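Local coordinates for protein involved in catabolism of external DNA (Legionella pneumophila subsp. pneumophila, PDB 2OO3) that probably methylates the N6 atom of a single adenine in 23S ribosomal RNA, with S-adenosyl-L-methionine as the methyl donor, at residues A[78-83]-A[258-263]; A[72-77]-A[86-91]. All coordinates share one frame; numbering follows the deposited sequence.

Contact 1 (78-83 with 258-263) and contact 2 (72-77 with 86-91) lie side by side, their centres about 10 Å apart, and both draw on helix 81-90. Residues 72-77 run directly into 78-83, and they also touch helix 249-263: Tyr-263 OH stands 2.5 Å from Asp-72 OD2, a probable hydrogen bond, while Thr-259 OG1 packs 3.4 Å from Pro-77 CG. Contact 1 is the buried side of this region and contact 2 its surface side. The side chain of Leu-260 in contact 1 comes within about 9 Å of that of His-20, predicted to bind S-adenosyl-L-methionine; contact 2 lies away from the predicted sites.

Contact 1 of 2, residues A[78-83]-A[258-263]; sequences SLFLEY and ETLTTY. With SO4 (sulfate ion), chain D.
The 3-10 turn 78-80, which leads into helix 81-90, faces residues 258-263 of helix 249-263 across a CA-CA separation of 9.8 Å between Phe-80 and Thr-259. No hydrogen bond crosses this gap; the Phe-80 ring bridges it. With CG beside the backbone N and anti to the carbonyl carbon (chi1 -74°), the ring reaches out to meet Thr-259 coming from the opposite direction. Phe-80 CZ lies 3.8 Å from Thr-259 CG2, an oblique approach, and Leu-260 CD2 meets the ring at its edge, in plane, 3.8 Å from Phe-80 CE1. Thr-259 meets the CE2-CZ side of the ring with both CB and its methyl CG2, while OG1 bonds back to Leu-255 O. Thr-259 O accepts two bonds from Thr-262, through N and through OG1, the hydroxyl lying 2.6 Å away in the carbonyl plane. At the start of the 3-10 turn, Ser-78 N donates to sulfate O2 at 2.7 Å; the ion probably comes from the crystallisation liquor. Ile-21 of helix 14-30 and Val-256 also touch Phe-80, so the ring joins the entry to helix 81-90 with helices 249-263 and 14-30 within the Rossmann-like methyltransferase fold.

Contact 2 of 2, residues A[72-77]-A[86-91]; sequences DRENLP and VIKQIN
Lys-88 reaches from helix 81-90 to Arg-73 and Glu-74 of a 3-10 turn, a surface contact within a helix-turn connection in which residues 72-77 link helix 66-71 to helix 81-90. Van der Waals contact is slight: Lys-88 CE lies 4.4 Å from Arg-73 NE, oblique to the guanidinium plane. The lysine chain is extended through its first two torsions and then bends at chi3 (-69°), which carries CE and NZ across to the turn. Electrostatics are loose as well. Glu-74 OE2 and Lys-88 NZ, 4.4 Å apart, are too distant for a salt bridge, though their opposite charges probably attract; the carboxylate may also temper the nearness of the two cations. Trp-70 takes up Arg-73, its carbonyl O accepting from NH1 and its ring making a cation-pi contact, and it also touches Lys-88. No hydrogen bond crosses between the segments. On the turn, Asn-75 N donates to Asp-72 O at 2.9 Å, with a weak side-chain bond from Asn-75 ND2 to Asp-72 OD1. Where helix 81-90 ends, the Asn-91 amide bonds Ser-97 N and Tyr-98 O, and its ND2 also folds back to Ile-87 O at 2.9 Å with an N-H...O angle of 159°, the acceptor lying near its amide plane.

Contact 1 of 2, residues A[78-83]-A[258-263]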
ATOM      1  N   SER A  78       5.769  17.480  -6.546  1.00 11.07           N
ATOM      2  CA  SER A  78       5.144  17.714  -5.243  1.00 11.18           C
ATOM      3  C   SER A  78       4.230  16.602  -4.764  1.00 10.40           C
ATOM      4  O   SER A  78       3.971  16.519  -3.571  1.00  9.88           O
ATOM      5  CB  SER A  78       4.356  19.047  -5.258  1.00 12.03           C
ATOM      6  OG  SER A  78       3.208  18.901  -6.091  1.00 15.46           O
ATOM      7  N   LEU A  79       3.717  15.754  -5.667  1.00  9.81           N
ATOM      8  CA  LEU A  79       2.939  14.556  -5.260  1.00  9.14           C
ATOM      9  C   LEU A  79       3.698  13.588  -4.326  1.00  8.14           C
ATOM     10  O   LEU A  79       3.075  12.754  -3.648  1.00  8.10           O
ATOM     11  CB  LEU A  79       2.426  13.773  -6.497  1.00  8.97           C
ATOM     12  CG  LEU A  79       1.283  14.471  -7.260  1.00 10.40           C
ATOM     13  CD1 LEU A  79       0.885  13.653  -8.483  1.00 12.80           C
ATOM     14  CD2 LEU A  79       0.087  14.640  -6.369  1.00  8.56           C
ATOM     15  N   PHE A  80       5.021  13.708  -4.314  1.00  6.84           N
ATOM     16  CA  PHE A  80       5.923  12.904  -3.476  1.00  7.23           C
ATOM     17  C   PHE A  80       6.178  13.465  -2.088  1.00  7.87           C
ATOM     18  O   PHE A  80       6.810  12.800  -1.244  1.00  7.98           O
ATOM     19  CB  PHE A  80       7.262  12.723  -4.180  1.00  7.29           C
ATOM     20  CG  PHE A  80       7.231  11.726  -5.353  1.00  8.14           C
ATOM     21  CD1 PHE A  80       7.794  10.445  -5.222  1.00 10.78           C
ATOM     22  CD2 PHE A  80       6.667  12.087  -6.591  1.00 10.03           C
ATOM     23  CE1 PHE A  80       7.803   9.549  -6.309  1.00  9.04           C
ATOM     24  CE2 PHE A  80       6.648  11.191  -7.691  1.00  7.28           C
ATOM     25  CZ  PHE A  80       7.209   9.914  -7.553  1.00  6.49           C
ATOM     26  N   LEU A  81       5.681  14.681  -1.832  1.00  7.23           N
ATOM     27  CA  LEU A  81       6.001  15.366  -0.579  1.00  7.62           C
ATOM     28  C   LEU A  81       5.676  14.578   0.667  1.00  6.94           C
ATOM     29  O   LEU A  81       6.505  14.499   1.548  1.00  7.65           O
ATOM     30  CB  LEU A  81       5.336  16.763  -0.493  1.00  7.58           C
ATOM     31  CG  LEU A  81       5.923  17.806  -1.446  1.00  8.24           C
ATOM     32  CD1 LEU A  81       4.975  19.051  -1.459  1.00 11.05           C
ATOM     33  CD2 LEU A  81       7.313  18.171  -1.001  1.00 11.91           C
ATOM     34  N   GLU A  82       4.473  14.035   0.761  1.00  6.13           N
ATOM     35  CA  GLU A  82       4.053  13.395   2.038  1.00  6.78           C
ATOM     36  C   GLU A  82       4.898  12.151   2.266  1.00  6.28           C
ATOM     37  O   GLU A  82       5.367  11.886   3.373  1.00  5.66           O
ATOM     38  CB  GLU A  82       2.570  13.028   2.002  1.00  6.04           C
ATOM     39  CG  GLU A  82       1.610  14.254   2.066  1.00 10.50           C
ATOM     40  CD  GLU A  82       1.242  14.850   0.668  1.00 15.99           C
ATOM     41  OE1 GLU A  82       1.973  14.672  -0.341  1.00 13.77           O
ATOM     42  OE2 GLU A  82       0.186  15.516   0.590  1.00 21.47           O
ATOM     43  N   TYR A  83       5.130  11.413   1.185  1.00  5.41           N
ATOM     44  CA  TYR A  83       5.951  10.202   1.241  1.00  6.08           C
ATOM     45  C   TYR A  83       7.360  10.506   1.730  1.00  6.29           C
ATOM     46  O   TYR A  83       7.848   9.888   2.670  1.00  7.11           O
ATOM     47  CB  TYR A  83       6.010   9.565  -0.165  1.00  5.50           C
ATOM     48  CG  TYR A  83       6.849   8.291  -0.285  1.00  5.82           C
ATOM     49  CD1 TYR A  83       6.480   7.111   0.397  1.00  7.58           C
ATOM     50  CD2 TYR A  83       7.961   8.254  -1.108  1.00  5.76           C
ATOM     51  CE1 TYR A  83       7.228   5.940   0.280  1.00  5.97           C
ATOM     52  CE2 TYR A  83       8.725   7.085  -1.230  1.00  6.89           C
ATOM     53  CZ  TYR A  83       8.340   5.925  -0.557  1.00  7.09           C
ATOM     54  OH  TYR A  83       9.091   4.764  -0.688  1.00  4.79           O
ATOM     55  N   GLU A 258       4.703   7.749 -13.981  1.00 11.52           N
ATOM     56  CA  GLU A 258       5.643   8.276 -14.984  1.00 12.97           C
ATOM     57  C   GLU A 258       6.963   8.628 -14.346  1.00 12.05           C
ATOM     58  O   GLU A 258       8.018   8.285 -14.881  1.00 13.12           O
ATOM     59  CB  GLU A 258       5.140   9.551 -15.650  1.00 13.84           C
ATOM     60  CG  GLU A 258       3.862   9.459 -16.438  1.00 21.26           C
ATOM     61  CD  GLU A 258       3.629  10.778 -17.175  1.00 29.93           C
ATOM     62  OE1 GLU A 258       2.507  10.999 -17.684  1.00 32.94           O
ATOM     63  OE2 GLU A 258       4.604  11.588 -17.238  1.00 34.48           O
ATOM     64  N   THR A 259       6.919   9.357 -13.222  1.00 10.45           N
ATOM     65  CA  THR A 259       8.152   9.694 -12.494  1.00  9.44           C
ATOM     66  C   THR A 259       8.961   8.451 -12.088  1.00  8.89           C
ATOM     67  O   THR A 259      10.184   8.398 -12.292  1.00  8.49           O
ATOM     68  CB  THR A 259       7.871  10.589 -11.253  1.00  9.44           C
ATOM     69  OG1 THR A 259       7.157  11.744 -11.683  1.00 11.21           O
ATOM     70  CG2 THR A 259       9.137  11.046 -10.615  1.00  9.23           C
ATOM     71  N   LEU A 260       8.294   7.457 -11.514  1.00  8.41           N
ATOM     72  CA  LEU A 260       8.996   6.234 -11.077  1.00  8.37           C
ATOM     73  C   LEU A 260       9.711   5.463 -12.222  1.00  8.55           C
ATOM     74  O   LEU A 260      10.797   4.882 -12.031  1.00  7.89           O
ATOM     75  CB  LEU A 260       8.029   5.320 -10.303  1.00  7.78           C
ATOM     76  CG  LEU A 260       7.544   5.928  -8.973  1.00  6.86           C
ATOM     77  CD1 LEU A 260       6.629   4.928  -8.300  1.00  6.39           C
ATOM     78  CD2 LEU A 260       8.771   6.261  -8.056  1.00  5.64           C
ATOM     79  N   THR A 261       9.105   5.443 -13.404  1.00  9.69           N
ATOM     80  CA  THR A 261       9.725   4.754 -14.533  1.00 10.24           C
ATOM     81  C   THR A 261      10.998   5.484 -14.968  1.00 11.67           C
ATOM     82  O   THR A 261      11.803   4.895 -15.679  1.00 13.05           O
ATOM     83  CB  THR A 261       8.806   4.604 -15.751  1.00 10.59           C
ATOM     84  OG1 THR A 261       8.457   5.894 -16.261  1.00 11.06           O
ATOM     85  CG2 THR A 261       7.526   3.846 -15.401  1.00  9.20           C
ATOM     86  N   THR A 262      11.191   6.740 -14.553  1.00 11.44           N
ATOM     87  CA  THR A 262      12.471   7.408 -14.827  1.00 12.98           C
ATOM     88  C   THR A 262      13.577   6.967 -13.844  1.00 13.63           C
ATOM     89  O   THR A 262      14.749   7.166 -14.120  1.00 14.18           O
ATOM     90  CB  THR A 262      12.378   8.959 -14.840  1.00 13.34           C
ATOM     91  OG1 THR A 262      12.206   9.471 -13.510  1.00 14.26           O
ATOM     92  CG2 THR A 262      11.226   9.444 -15.735  1.00 13.60           C
ATOM     93  N   TYR A 263      13.199   6.380 -12.704  1.00 13.71           N
ATOM     94  CA  TYR A 263      14.165   5.870 -11.721  1.00 14.20           C
ATOM     95  C   TYR A 263      14.375   4.360 -11.820  1.00 13.84           C
ATOM     96  O   TYR A 263      15.469   3.872 -11.605  1.00 15.59           O
ATOM     97  CB  TYR A 263      13.751   6.258 -10.282  1.00 14.44           C
ATOM     98  CG  TYR A 263      13.781   7.753 -10.034  1.00 13.75           C
ATOM     99  CD1 TYR A 263      14.979   8.402  -9.726  1.00 13.50           C
ATOM    100  CD2 TYR A 263      12.620   8.519 -10.120  1.00 13.75           C
ATOM    101  CE1 TYR A 263      15.020   9.772  -9.520  1.00 14.33           C
ATOM    102  CE2 TYR A 263      12.647   9.908  -9.924  1.00 12.82           C
ATOM    103  CZ  TYR A 263      13.839  10.522  -9.615  1.00 15.66           C
ATOM    104  OH  TYR A 263      13.872  11.893  -9.391  1.00 17.32           O
TER
HETATM  105  S   SO4 D 303       5.496  20.145  -9.270  1.00 72.54           S
HETATM  106  O1  SO4 D 303       6.443  21.014  -9.967  1.00 72.86           O
HETATM  107  O2  SO4 D 303       6.195  19.604  -8.113  1.00 72.02           O
HETATM  108  O3  SO4 D 303       4.335  20.929  -8.839  1.00 72.95           O
HETATM  109  O4  SO4 D 303       5.043  19.067 -10.148  1.00 72.10           O

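Contact 2 of 2, residues A[72-77]-A[86-91]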
ATOM      1  N   ASP A  72      17.415  11.598  -5.009  1.00 15.62           N
ATOM      2  CA  ASP A  72      16.977  12.673  -5.905  1.00 16.74           C
ATOM      3  C   ASP A  72      15.773  13.449  -5.403  1.00 17.33           C
ATOM      4  O   ASP A  72      15.062  14.070  -6.204  1.00 17.26           O
ATOM      5  CB  ASP A  72      16.645  12.118  -7.291  1.00 16.84           C
ATOM      6  CG  ASP A  72      16.843  13.147  -8.392  1.00 19.19           C
ATOM      7  OD1 ASP A  72      17.717  14.028  -8.221  1.00 21.63           O
ATOM      8  OD2 ASP A  72      16.132  13.071  -9.417  1.00 16.58           O
ATOM      9  N   ARG A  73      15.546  13.439  -4.090  1.00 17.39           N
ATOM     10  CA  ARG A  73      14.279  13.916  -3.544  1.00 18.82           C
ATOM     11  C   ARG A  73      13.960  15.395  -3.861  1.00 20.54           C
ATOM     12  O   ARG A  73      12.784  15.771  -3.963  1.00 20.21           O
ATOM     13  CB  ARG A  73      14.190  13.645  -2.040  1.00 17.72           C
ATOM     14  CG  ARG A  73      15.192  14.374  -1.191  1.00 19.00           C
ATOM     15  CD  ARG A  73      15.251  13.758   0.208  1.00 18.50           C
ATOM     16  NE  ARG A  73      16.295  14.346   1.045  1.00 18.72           N
ATOM     17  CZ  ARG A  73      17.570  13.965   1.062  1.00 19.87           C
ATOM     18  NH1 ARG A  73      18.004  12.997   0.265  1.00 17.99           N
ATOM     19  NH2 ARG A  73      18.430  14.569   1.877  1.00 21.89           N
ATOM     20  N   GLU A  74      15.007  16.213  -4.021  1.00 21.91           N
ATOM     21  CA  GLU A  74      14.836  17.642  -4.267  1.00 23.49           C
ATOM     22  C   GLU A  74      14.370  17.910  -5.686  1.00 22.76           C
ATOM     23  O   GLU A  74      13.994  19.024  -6.024  1.00 23.51           O
ATOM     24  CB  GLU A  74      16.127  18.415  -3.920  1.00 24.75           C
ATOM     25  CG  GLU A  74      16.456  18.393  -2.409  1.00 29.42           C
ATOM     26  CD  GLU A  74      15.384  19.072  -1.547  1.00 37.12           C
ATOM     27  OE1 GLU A  74      14.945  20.180  -1.947  1.00 40.80           O
ATOM     28  OE2 GLU A  74      14.977  18.511  -0.485  1.00 37.81           O
ATOM     29  N   ASN A  75      14.356  16.873  -6.504  1.00 21.75           N
ATOM     30  CA  ASN A  75      13.885  16.970  -7.860  1.00 21.82           C
ATOM     31  C   ASN A  75      12.539  16.289  -8.112  1.00 20.09           C
ATOM     32  O   ASN A  75      12.125  16.136  -9.271  1.00 20.18           O
ATOM     33  CB  ASN A  75      14.960  16.417  -8.794  1.00 23.16           C
ATOM     34  CG  ASN A  75      16.214  17.293  -8.806  1.00 27.03           C
ATOM     35  OD1 ASN A  75      16.253  18.291  -9.513  1.00 30.54           O
ATOM     36  ND2 ASN A  75      17.236  16.924  -8.009  1.00 31.20           N
ATOM     37  N   LEU A  76      11.859  15.863  -7.049  1.00 16.83           N
ATOM     38  CA  LEU A  76      10.637  15.093  -7.239  1.00 14.72           C
ATOM     39  C   LEU A  76       9.435  16.035  -7.378  1.00 13.35           C
ATOM     40  O   LEU A  76       9.436  17.122  -6.796  1.00 12.60           O
ATOM     41  CB  LEU A  76      10.417  14.122  -6.069  1.00 14.30           C
ATOM     42  CG  LEU A  76      11.345  12.902  -5.952  1.00 14.67           C
ATOM     43  CD1 LEU A  76      11.067  12.183  -4.628  1.00 12.81           C
ATOM     44  CD2 LEU A  76      11.241  11.900  -7.169  1.00 13.08           C
ATOM     45  N   PRO A  77       8.413  15.620  -8.144  1.00 12.76           N
ATOM     46  CA  PRO A  77       7.162  16.370  -8.192  1.00 12.04           C
ATOM     47  C   PRO A  77       6.526  16.419  -6.809  1.00 12.10           C
ATOM     48  O   PRO A  77       6.748  15.517  -5.982  1.00 11.55           O
ATOM     49  CB  PRO A  77       6.288  15.551  -9.164  1.00 12.81           C
ATOM     50  CG  PRO A  77       7.287  14.703  -9.974  1.00 12.49           C
ATOM     51  CD  PRO A  77       8.378  14.413  -8.999  1.00 11.67           C
ATOM     52  N   VAL A  86       7.812  11.626   5.506  1.00  8.08           N
ATOM     53  CA  VAL A  86       7.830  10.537   6.504  1.00  7.23           C
ATOM     54  C   VAL A  86       9.200   9.821   6.560  1.00  7.83           C
ATOM     55  O   VAL A  86       9.702   9.461   7.652  1.00  8.13           O
ATOM     56  CB  VAL A  86       6.671   9.525   6.264  1.00  7.13           C
ATOM     57  CG1 VAL A  86       6.746   8.347   7.225  1.00  7.53           C
ATOM     58  CG2 VAL A  86       5.337  10.216   6.406  1.00  5.74           C
ATOM     59  N   ILE A  87       9.793   9.593   5.392  1.00  6.99           N
ATOM     60  CA  ILE A  87      11.107   8.961   5.315  1.00  8.14           C
ATOM     61  C   ILE A  87      12.167   9.883   5.950  1.00  8.64           C
ATOM     62  O   ILE A  87      13.093   9.418   6.638  1.00  8.44           O
ATOM     63  CB  ILE A  87      11.457   8.619   3.859  1.00  8.50           C
ATOM     64  CG1 ILE A  87      10.489   7.536   3.347  1.00  9.31           C
ATOM     65  CG2 ILE A  87      12.901   8.069   3.707  1.00  8.06           C
ATOM     66  CD1 ILE A  87      10.338   7.613   1.950  1.00  9.36           C
ATOM     67  N   LYS A  88      12.021  11.181   5.711  1.00  8.64           N
ATOM     68  CA  LYS A  88      12.886  12.181   6.364  1.00 11.02           C
ATOM     69  C   LYS A  88      12.748  12.078   7.887  1.00  9.78           C
ATOM     70  O   LYS A  88      13.753  12.075   8.602  1.00 10.94           O
ATOM     71  CB  LYS A  88      12.494  13.587   5.894  1.00 10.40           C
ATOM     72  CG  LYS A  88      13.507  14.673   6.275  1.00 15.55           C
ATOM     73  CD  LYS A  88      13.210  16.016   5.514  1.00 15.09           C
ATOM     74  CE  LYS A  88      13.476  15.932   4.002  1.00 19.10           C
ATOM     75  NZ  LYS A  88      13.065  17.234   3.292  1.00 21.65           N
ATOM     76  N   GLN A  89      11.506  11.977   8.372  1.00  9.84           N
ATOM     77  CA  GLN A  89      11.208  12.012   9.805  1.00  9.55           C
ATOM     78  C   GLN A  89      11.814  10.849  10.528  1.00  9.30           C
ATOM     79  O   GLN A  89      12.386  11.017  11.603  1.00  7.84           O
ATOM     80  CB  GLN A  89       9.704  11.924  10.039  1.00 10.86           C
ATOM     81  CG  GLN A  89       9.321  12.081  11.513  1.00 13.68           C
ATOM     82  CD  GLN A  89       7.991  11.481  11.786  1.00 16.41           C
ATOM     83  OE1 GLN A  89       7.881  10.290  11.972  1.00 17.89           O
ATOM     84  NE2 GLN A  89       6.954  12.305  11.771  1.00 19.59           N
ATOM     85  N   ILE A  90      11.647   9.647   9.967  1.00  8.77           N
ATOM     86  CA  ILE A  90      12.108   8.430  10.662  1.00  8.42           C
ATOM     87  C   ILE A  90      13.663   8.355  10.749  1.00  9.60           C
ATOM     88  O   ILE A  90      14.222   7.740  11.672  1.00  9.06           O
ATOM     89  CB  ILE A  90      11.462   7.133  10.029  1.00  7.91           C
ATOM     90  CG1 ILE A  90      11.591   5.904  10.959  1.00  7.01           C
ATOM     91  CG2 ILE A  90      12.058   6.826   8.688  1.00  6.34           C
ATOM     92  CD1 ILE A  90      10.674   4.720  10.505  1.00  8.83           C
ATOM     93  N   ASN A  91      14.346   8.977   9.791  1.00  9.24           N
ATOM     94  CA  ASN A  91      15.785   8.888   9.688  1.00 10.45           C
ATOM     95  C   ASN A  91      16.480  10.044  10.390  1.00 12.21           C
ATOM     96  O   ASN A  91      16.026  11.187  10.253  1.00 11.64           O
ATOM     97  CB  ASN A  91      16.195   8.880   8.221  1.00 10.35           C
ATOM     98  CG  ASN A  91      16.063   7.527   7.625  1.00 11.03           C
ATOM     99  OD1 ASN A  91      16.828   6.649   7.980  1.00  9.91           O
ATOM    100  ND2 ASN A  91      15.062   7.321   6.754  1.00  6.66           N
TER